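Local coordinates for probable transcriptional regulator, TetR family protein (Rhodococcus sp., PDB 3BJB) that probably binds DNA at regulatory sites as a TetR-family transcription factor and controls the expression of target genes, at residues 107-121 with 170-184. Residues are numbered along the deposited sequence; the frame is centred on the assembly and turned at random.
With SO4 (sulfate ion), chain N.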
ATOM      1  N   THR B 107      12.252   6.595   4.472  1.00 58.68           N
ATOM      2  CA  THR B 107      11.086   7.451   4.395  1.00 57.52           C
ATOM      3  C   THR B 107      11.517   8.821   3.876  1.00 58.89           C
ATOM      4  O   THR B 107      10.884   9.396   2.963  1.00 58.30           O
ATOM      5  CB  THR B 107      10.443   7.632   5.776  1.00 58.12           C
ATOM      6  OG1 THR B 107      10.173   6.344   6.388  1.00 58.65           O
ATOM      7  CG2 THR B 107       9.164   8.403   5.648  1.00 57.87           C
ATOM      8  N   ARG B 108      12.617   9.332   4.435  1.00 57.61           N
ATOM      9  CA  ARG B 108      13.058  10.650   4.087  1.00 57.80           C
ATOM     10  C   ARG B 108      13.503  10.742   2.652  1.00 58.22           C
ATOM     11  O   ARG B 108      13.003  11.592   1.925  1.00 60.57           O
ATOM     12  CB  ARG B 108      14.107  11.161   5.061  1.00 57.69           C
ATOM     13  CG  ARG B 108      13.448  11.768   6.293  1.00 57.24           C
ATOM     14  CD  ARG B 108      14.494  12.030   7.338  1.00 56.96           C
ATOM     15  NE  ARG B 108      13.854  12.355   8.604  1.00 54.91           N
ATOM     16  CZ  ARG B 108      14.498  12.559   9.734  1.00 52.32           C
ATOM     17  NH1 ARG B 108      13.815  12.879  10.814  1.00 50.51           N
ATOM     18  NH2 ARG B 108      15.811  12.472   9.755  1.00 52.25           N
ATOM     19  N   GLY B 109      14.369   9.835   2.223  1.00 57.14           N
ATOM     20  CA  GLY B 109      14.815   9.802   0.828  1.00 57.56           C
ATOM     21  C   GLY B 109      13.767   9.482  -0.222  1.00 57.80           C
ATOM     22  O   GLY B 109      13.877   9.937  -1.340  1.00 59.89           O
ATOM     23  N   LEU B 110      12.755   8.699   0.132  1.00 58.67           N
ATOM     24  CA  LEU B 110      11.565   8.515  -0.704  1.00 58.36           C
ATOM     25  C   LEU B 110      10.718   9.771  -0.815  1.00 58.86           C
ATOM     26  O   LEU B 110      10.329  10.174  -1.922  1.00 58.75           O
ATOM     27  CB  LEU B 110      10.679   7.400  -0.147  1.00 58.85           C
ATOM     28  CG  LEU B 110      10.489   6.056  -0.868  1.00 59.94           C
ATOM     29  CD1 LEU B 110      11.773   5.496  -1.432  1.00 59.87           C
ATOM     30  CD2 LEU B 110       9.945   5.082   0.143  1.00 61.11           C
ATOM     31  N   LEU B 111      10.396  10.368   0.333  1.00 60.74           N
ATOM     32  CA  LEU B 111       9.587  11.580   0.391  1.00 60.03           C
ATOM     33  C   LEU B 111      10.257  12.761  -0.294  1.00 62.60           C
ATOM     34  O   LEU B 111       9.573  13.706  -0.629  1.00 63.60           O
ATOM     35  CB  LEU B 111       9.273  11.923   1.817  1.00 58.94           C
ATOM     36  CG  LEU B 111       7.959  11.562   2.521  1.00 59.75           C
ATOM     37  CD1 LEU B 111       7.012  10.558   1.840  1.00 59.01           C
ATOM     38  CD2 LEU B 111       8.349  11.047   3.859  1.00 60.21           C
ATOM     39  N   ARG B 112      11.571  12.697  -0.531  1.00 65.26           N
ATOM     40  CA  ARG B 112      12.296  13.773  -1.227  1.00 68.15           C
ATOM     41  C   ARG B 112      12.078  13.795  -2.748  1.00 67.35           C
ATOM     42  O   ARG B 112      12.341  14.799  -3.393  1.00 66.67           O
ATOM     43  CB  ARG B 112      13.807  13.670  -0.985  1.00 69.60           C
ATOM     44  CG  ARG B 112      14.326  14.019   0.423  1.00 71.72           C
ATOM     45  CD  ARG B 112      15.816  14.504   0.363  1.00 73.13           C
ATOM     46  NE  ARG B 112      16.865  13.466   0.422  1.00 76.51           N
ATOM     47  CZ  ARG B 112      17.393  12.816  -0.635  1.00 78.57           C
ATOM     48  NH1 ARG B 112      16.975  13.069  -1.900  1.00 78.24           N
ATOM     49  NH2 ARG B 112      18.353  11.892  -0.427  1.00 78.16           N
ATOM     50  N   ARG B 113      11.676  12.666  -3.326  1.00 67.61           N
ATOM     51  CA  ARG B 113      11.260  12.596  -4.727  1.00 66.27           C
ATOM     52  C   ARG B 113       9.952  11.842  -4.749  1.00 65.11           C
ATOM     53  O   ARG B 113       9.947  10.605  -4.902  1.00 64.26           O
ATOM     54  CB  ARG B 113      12.294  11.903  -5.613  1.00 67.83           C
ATOM     55  CG  ARG B 113      13.691  12.505  -5.507  1.00 70.03           C
ATOM     56  CD  ARG B 113      14.703  11.400  -5.268  1.00 71.23           C
ATOM     57  NE  ARG B 113      15.415  11.057  -6.493  1.00 72.11           N
ATOM     58  CZ  ARG B 113      16.149   9.962  -6.644  1.00 72.75           C
ATOM     59  NH1 ARG B 113      16.244   9.077  -5.649  1.00 72.50           N
ATOM     60  NH2 ARG B 113      16.770   9.744  -7.802  1.00 72.77           N
ATOM     61  N   PRO B 114       8.832  12.587  -4.578  1.00 63.55           N
ATOM     62  CA  PRO B 114       7.545  11.960  -4.381  1.00 62.11           C
ATOM     63  C   PRO B 114       7.175  11.274  -5.651  1.00 61.39           C
ATOM     64  O   PRO B 114       6.711  10.118  -5.636  1.00 63.04           O
ATOM     65  CB  PRO B 114       6.597  13.148  -4.117  1.00 62.91           C
ATOM     66  CG  PRO B 114       7.510  14.297  -3.746  1.00 64.07           C
ATOM     67  CD  PRO B 114       8.723  14.060  -4.573  1.00 63.57           C
ATOM     68  N   ALA B 115       7.416  11.950  -6.762  1.00 60.14           N
ATOM     69  CA  ALA B 115       6.907  11.464  -8.017  1.00 59.43           C
ATOM     70  C   ALA B 115       7.527  10.087  -8.334  1.00 58.64           C
ATOM     71  O   ALA B 115       6.801   9.113  -8.535  1.00 59.02           O
ATOM     72  CB  ALA B 115       7.116  12.514  -9.133  1.00 61.39           C
ATOM     73  N   LEU B 116       8.856   9.997  -8.278  1.00 57.41           N
ATOM     74  CA  LEU B 116       9.593   8.711  -8.401  1.00 55.54           C
ATOM     75  C   LEU B 116       9.192   7.638  -7.400  1.00 53.19           C
ATOM     76  O   LEU B 116       8.981   6.494  -7.756  1.00 52.68           O
ATOM     77  CB  LEU B 116      11.089   8.951  -8.241  1.00 55.04           C
ATOM     78  CG  LEU B 116      12.011   7.734  -8.236  1.00 56.27           C
ATOM     79  CD1 LEU B 116      11.948   6.996  -9.576  1.00 54.86           C
ATOM     80  CD2 LEU B 116      13.458   8.205  -7.912  1.00 56.37           C
ATOM     81  N   SER B 117       9.131   8.011  -6.138  1.00 52.71           N
ATOM     82  CA  SER B 117       8.670   7.104  -5.085  1.00 52.99           C
ATOM     83  C   SER B 117       7.278   6.530  -5.298  1.00 54.64           C
ATOM     84  O   SER B 117       7.061   5.323  -5.158  1.00 54.73           O
ATOM     85  CB  SER B 117       8.749   7.823  -3.746  1.00 52.82           C
ATOM     86  OG  SER B 117      10.131   8.085  -3.492  1.00 53.00           O
ATOM     87  N   THR B 118       6.342   7.389  -5.672  1.00 55.10           N
ATOM     88  CA  THR B 118       5.033   6.955  -6.044  1.00 56.50           C
ATOM     89  C   THR B 118       5.091   5.915  -7.147  1.00 58.97           C
ATOM     90  O   THR B 118       4.436   4.863  -7.037  1.00 63.35           O
ATOM     91  CB  THR B 118       4.258   8.158  -6.501  1.00 58.35           C
ATOM     92  OG1 THR B 118       4.284   9.137  -5.452  1.00 59.59           O
ATOM     93  CG2 THR B 118       2.870   7.813  -6.868  1.00 57.39           C
ATOM     94  N   ALA B 119       5.865   6.130  -8.205  1.00 57.95           N
ATOM     95  CA  ALA B 119       5.948   5.081  -9.219  1.00 58.57           C
ATOM     96  C   ALA B 119       6.541   3.754  -8.709  1.00 60.89           C
ATOM     97  O   ALA B 119       6.186   2.684  -9.220  1.00 61.02           O
ATOM     98  CB  ALA B 119       6.712   5.562 -10.424  1.00 59.95           C
HETATM   99  N   MSE B 120       7.438   3.803  -7.724  1.00 61.68           N
HETATM  100  CA  MSE B 120       8.049   2.570  -7.272  1.00 67.01           C
HETATM  101  C   MSE B 120       7.137   1.826  -6.337  1.00 65.84           C
HETATM  102  O   MSE B 120       7.014   0.616  -6.425  1.00 66.30           O
HETATM  103  CB  MSE B 120       9.385   2.812  -6.593  1.00 67.97           C
HETATM  104  CG  MSE B 120      10.432   3.509  -7.461  1.00 70.30           C
HETATM  105 SE   MSE B 120      12.155   3.706  -6.512  1.00 74.75          SE
HETATM  106  CE  MSE B 120      11.623   4.904  -5.066  1.00 70.64           C
ATOM    107  N   ILE B 121       6.535   2.563  -5.417  1.00 66.17           N
ATOM    108  CA  ILE B 121       5.549   2.059  -4.496  1.00 66.60           C
ATOM    109  C   ILE B 121       4.323   1.500  -5.274  1.00 67.39           C
ATOM    110  O   ILE B 121       3.894   0.356  -5.047  1.00 66.00           O
ATOM    111  CB  ILE B 121       5.108   3.185  -3.526  1.00 67.89           C
ATOM    112  CG1 ILE B 121       6.316   3.829  -2.809  1.00 67.71           C
ATOM    113  CG2 ILE B 121       3.982   2.730  -2.576  1.00 68.08           C
ATOM    114  CD1 ILE B 121       6.871   3.068  -1.642  1.00 68.92           C
ATOM    115  N   TRP B 170       4.819  -0.232   7.002  1.00 71.78           N
ATOM    116  CA  TRP B 170       5.623   0.909   6.639  1.00 72.59           C
ATOM    117  C   TRP B 170       5.212   1.415   5.274  1.00 73.33           C
ATOM    118  O   TRP B 170       4.916   2.601   5.121  1.00 72.33           O
ATOM    119  CB  TRP B 170       7.099   0.558   6.663  1.00 73.39           C
ATOM    120  CG  TRP B 170       7.942   1.677   6.205  1.00 73.76           C
ATOM    121  CD1 TRP B 170       8.171   2.843   6.860  1.00 73.53           C
ATOM    122  CD2 TRP B 170       8.665   1.748   4.985  1.00 73.61           C
ATOM    123  NE1 TRP B 170       8.986   3.637   6.133  1.00 73.75           N
ATOM    124  CE2 TRP B 170       9.324   2.991   4.974  1.00 73.47           C
ATOM    125  CE3 TRP B 170       8.830   0.873   3.900  1.00 74.43           C
ATOM    126  CZ2 TRP B 170      10.134   3.407   3.921  1.00 73.98           C
ATOM    127  CZ3 TRP B 170       9.639   1.273   2.838  1.00 74.74           C
ATOM    128  CH2 TRP B 170      10.283   2.543   2.861  1.00 74.95           C
ATOM    129  N   PHE B 171       5.190   0.502   4.295  1.00 73.70           N
ATOM    130  CA  PHE B 171       4.693   0.802   2.950  1.00 73.06           C
ATOM    131  C   PHE B 171       3.374   1.542   2.997  1.00 69.42           C
ATOM    132  O   PHE B 171       3.160   2.443   2.210  1.00 68.44           O
ATOM    133  CB  PHE B 171       4.517  -0.468   2.107  1.00 76.60           C
ATOM    134  CG  PHE B 171       5.658  -0.734   1.192  1.00 79.02           C
ATOM    135  CD1 PHE B 171       5.503  -0.616  -0.180  1.00 80.23           C
ATOM    136  CD2 PHE B 171       6.919  -1.096   1.706  1.00 80.87           C
ATOM    137  CE1 PHE B 171       6.594  -0.854  -1.038  1.00 80.93           C
ATOM    138  CE2 PHE B 171       8.028  -1.352   0.854  1.00 81.12           C
ATOM    139  CZ  PHE B 171       7.862  -1.230  -0.514  1.00 80.44           C
ATOM    140  N   GLY B 172       2.499   1.149   3.910  1.00 65.49           N
ATOM    141  CA  GLY B 172       1.210   1.816   4.038  1.00 63.40           C
ATOM    142  C   GLY B 172       1.367   3.271   4.449  1.00 61.98           C
ATOM    143  O   GLY B 172       0.732   4.152   3.870  1.00 58.76           O
ATOM    144  N   VAL B 173       2.252   3.516   5.426  1.00 60.54           N
ATOM    145  CA  VAL B 173       2.434   4.841   5.969  1.00 58.94           C
ATOM    146  C   VAL B 173       2.968   5.773   4.895  1.00 61.00           C
ATOM    147  O   VAL B 173       2.508   6.944   4.788  1.00 60.68           O
ATOM    148  CB  VAL B 173       3.392   4.829   7.172  1.00 57.94           C
ATOM    149  CG1 VAL B 173       3.532   6.219   7.738  1.00 53.21           C
ATOM    150  CG2 VAL B 173       2.921   3.781   8.255  1.00 56.10           C
ATOM    151  N   ILE B 174       3.931   5.279   4.104  1.00 61.32           N
ATOM    152  CA  ILE B 174       4.499   6.096   3.031  1.00 62.53           C
ATOM    153  C   ILE B 174       3.431   6.430   1.996  1.00 62.35           C
ATOM    154  O   ILE B 174       3.267   7.586   1.622  1.00 63.39           O
ATOM    155  CB  ILE B 174       5.674   5.417   2.303  1.00 63.74           C
ATOM    156  CG1 ILE B 174       6.659   4.865   3.299  1.00 63.89           C
ATOM    157  CG2 ILE B 174       6.436   6.456   1.495  1.00 64.59           C
ATOM    158  CD1 ILE B 174       7.399   5.953   4.007  1.00 64.04           C
ATOM    159  N   GLN B 175       2.705   5.414   1.555  1.00 62.11           N
ATOM    160  CA  GLN B 175       1.716   5.558   0.520  1.00 65.65           C
ATOM    161  C   GLN B 175       0.769   6.666   0.973  1.00 64.02           C
ATOM    162  O   GLN B 175       0.435   7.597   0.228  1.00 62.62           O
ATOM    163  CB  GLN B 175       0.956   4.233   0.387  1.00 67.33           C
ATOM    164  CG  GLN B 175       0.644   3.767  -1.050  1.00 70.85           C
ATOM    165  CD  GLN B 175       0.342   2.234  -1.124  1.00 71.20           C
ATOM    166  OE1 GLN B 175       0.316   1.550  -0.100  1.00 72.17           O
ATOM    167  NE2 GLN B 175       0.105   1.717  -2.349  1.00 73.53           N
ATOM    168  N   SER B 176       0.391   6.546   2.238  1.00 61.84           N
ATOM    169  CA  SER B 176      -0.478   7.471   2.911  1.00 61.98           C
ATOM    170  C   SER B 176       0.048   8.914   2.953  1.00 61.35           C
ATOM    171  O   SER B 176      -0.688   9.877   2.695  1.00 59.08           O
ATOM    172  CB  SER B 176      -0.745   6.930   4.294  1.00 61.19           C
ATOM    173  OG  SER B 176      -1.347   7.911   5.063  1.00 64.65           O
ATOM    174  N   CYS B 177       1.330   9.018   3.277  1.00 62.66           N
ATOM    175  CA  CYS B 177       2.105  10.240   3.218  1.00 61.45           C
ATOM    176  C   CYS B 177       2.185  10.883   1.831  1.00 59.98           C
ATOM    177  O   CYS B 177       1.959  12.072   1.678  1.00 57.87           O
ATOM    178  CB  CYS B 177       3.515   9.932   3.712  1.00 64.08           C
ATOM    179  SG  CYS B 177       4.322  11.346   4.474  1.00 68.07           S
ATOM    180  N   LEU B 178       2.511  10.096   0.813  1.00 58.60           N
ATOM    181  CA  LEU B 178       2.492  10.595  -0.543  1.00 55.79           C
ATOM    182  C   LEU B 178       1.113  11.135  -0.927  1.00 56.54           C
ATOM    183  O   LEU B 178       0.992  12.170  -1.555  1.00 55.38           O
ATOM    184  CB  LEU B 178       2.923   9.486  -1.463  1.00 55.18           C
ATOM    185  CG  LEU B 178       4.374   9.367  -1.976  1.00 54.98           C
ATOM    186  CD1 LEU B 178       5.355  10.409  -1.448  1.00 53.33           C
ATOM    187  CD2 LEU B 178       4.871   7.923  -1.787  1.00 54.62           C
ATOM    188  N   ASN B 179       0.052  10.475  -0.479  1.00 57.56           N
ATOM    189  CA  ASN B 179      -1.301  10.930  -0.790  1.00 57.78           C
ATOM    190  C   ASN B 179      -1.818  12.109  -0.003  1.00 58.04           C
ATOM    191  O   ASN B 179      -2.815  12.720  -0.401  1.00 59.31           O
ATOM    192  CB  ASN B 179      -2.270   9.804  -0.616  1.00 58.62           C
ATOM    193  CG  ASN B 179      -2.097   8.739  -1.643  1.00 60.79           C
ATOM    194  OD1 ASN B 179      -1.700   9.013  -2.820  1.00 60.86           O
ATOM    195  ND2 ASN B 179      -2.428   7.501  -1.240  1.00 57.47           N
ATOM    196  N   GLY B 180      -1.160  12.418   1.108  1.00 57.95           N
ATOM    197  CA  GLY B 180      -1.376  13.674   1.826  1.00 57.37           C
ATOM    198  C   GLY B 180      -2.339  13.495   2.984  1.00 58.55           C
ATOM    199  O   GLY B 180      -2.901  14.491   3.473  1.00 56.87           O
ATOM    200  N   ARG B 181      -2.497  12.232   3.395  1.00 58.95           N
ATOM    201  CA  ARG B 181      -3.339  11.784   4.491  1.00 63.11           C
ATOM    202  C   ARG B 181      -2.678  11.933   5.838  1.00 62.66           C
ATOM    203  O   ARG B 181      -3.354  12.163   6.819  1.00 62.27           O
ATOM    204  CB  ARG B 181      -3.756  10.309   4.319  1.00 64.46           C
ATOM    205  CG  ARG B 181      -4.895  10.090   3.256  1.00 68.05           C
ATOM    206  CD  ARG B 181      -5.665   8.777   3.432  1.00 67.71           C
ATOM    207  NE  ARG B 181      -4.732   7.803   3.955  1.00 71.89           N
ATOM    208  CZ  ARG B 181      -4.815   6.479   3.855  1.00 73.81           C
ATOM    209  NH1 ARG B 181      -3.827   5.732   4.399  1.00 74.88           N
ATOM    210  NH2 ARG B 181      -5.842   5.899   3.230  1.00 72.75           N
ATOM    211  N   VAL B 182      -1.367  11.750   5.904  1.00 63.48           N
ATOM    212  CA  VAL B 182      -0.641  11.997   7.138  1.00 63.84           C
ATOM    213  C   VAL B 182       0.451  13.029   6.838  1.00 63.93           C
ATOM    214  O   VAL B 182       0.928  13.114   5.701  1.00 66.70           O
ATOM    215  CB  VAL B 182      -0.086  10.687   7.721  1.00 65.25           C
ATOM    216  CG1 VAL B 182       1.138  10.185   6.935  1.00 66.15           C
ATOM    217  CG2 VAL B 182       0.261  10.841   9.202  1.00 64.14           C
ATOM    218  N   SER B 183       0.801  13.866   7.805  1.00 62.00           N
ATOM    219  CA  SER B 183       1.948  14.760   7.635  1.00 60.47           C
ATOM    220  C   SER B 183       3.232  13.954   7.808  1.00 60.09           C
ATOM    221  O   SER B 183       3.186  12.778   8.184  1.00 59.21           O
ATOM    222  CB  SER B 183       1.926  15.891   8.638  1.00 59.39           C
ATOM    223  OG  SER B 183       2.266  15.378   9.892  1.00 60.09           O
ATOM    224  N   ILE B 184       4.392  14.559   7.541  1.00 61.00           N
ATOM    225  CA  ILE B 184       5.573  13.723   7.582  1.00 60.70           C
ATOM    226  C   ILE B 184       6.075  13.436   9.003  1.00 61.24           C
ATOM    227  O   ILE B 184       6.459  12.302   9.304  1.00 61.33           O
ATOM    228  CB  ILE B 184       6.690  13.999   6.484  1.00 60.30           C
ATOM    229  CG1 ILE B 184       8.014  14.325   7.102  1.00 59.58           C
ATOM    230  CG2 ILE B 184       6.311  14.912   5.316  1.00 59.54           C
ATOM    231  CD1 ILE B 184       8.897  13.200   6.892  1.00 58.68           C
TER
HETATM  232  S   SO4 N 314      16.232  13.603  13.603  0.60 83.99           S
HETATM  233  O1  SO4 N 314      15.280  13.981  12.567  0.60 83.81           O
HETATM  234  O2  SO4 N 314      16.433  14.740  14.500  0.60 83.85           O
HETATM  235  O3  SO4 N 314      15.683  12.465  14.360  0.60 83.19           O
HETATM  236  O4  SO4 N 314      17.510  13.276  12.963  0.60 83.18           O
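T107 and W170 make the polar link between the two segments: W170 NE1 gives its N-H to T107 OG1 at 3.0 Å, nearly straight (163°), with the oxygen lying in the plane of the indole. T107 OG1 is also bonded to L103 O one turn back, which links the indole to helix 95-111. A chi1 of 176° swings the W170 ring toward T107 and brings its CH2 to 3.7 Å from L110 CD2; I174 CG1, one turn along the same helix, lies under the rim of one face, and I174 CD1 meets T107 CG2 at 3.4 Å. From here the packing is tight and apolar. L111 is a knob among I174, C177, L178 and I184; its CD1 reaches C177 SG at 3.8 Å and its CD2 meets I184 CD1. Reciprocally, L178 sits among L111, P114, S117 and T118, with its CG 3.5 Å from T118 OG1. That hydroxyl bonds back to P114 O at 2.6 Å, turning its polarity into its own helix. I121 closes this end, CD1 obliquely against F171 CE1 and CG2 alongside Q175 CG. The contact loosens toward solvent at P114, whose CB lies 4.0 Å from L178 CD1. Separately, on the I184 side, exposed R108 makes no contact with 170-184; its NH1 binds a sulfate, probably from the crystallisation liquor, and salt-bridges E188 of helix 184-198. L111 and L178 thus interlock knobs-into-holes where helix 157-179 and the start of helix 184-198 meet the turn between helices 95-111 and 114-126, within the all-helical C-terminal domain of a TetR-family regulator.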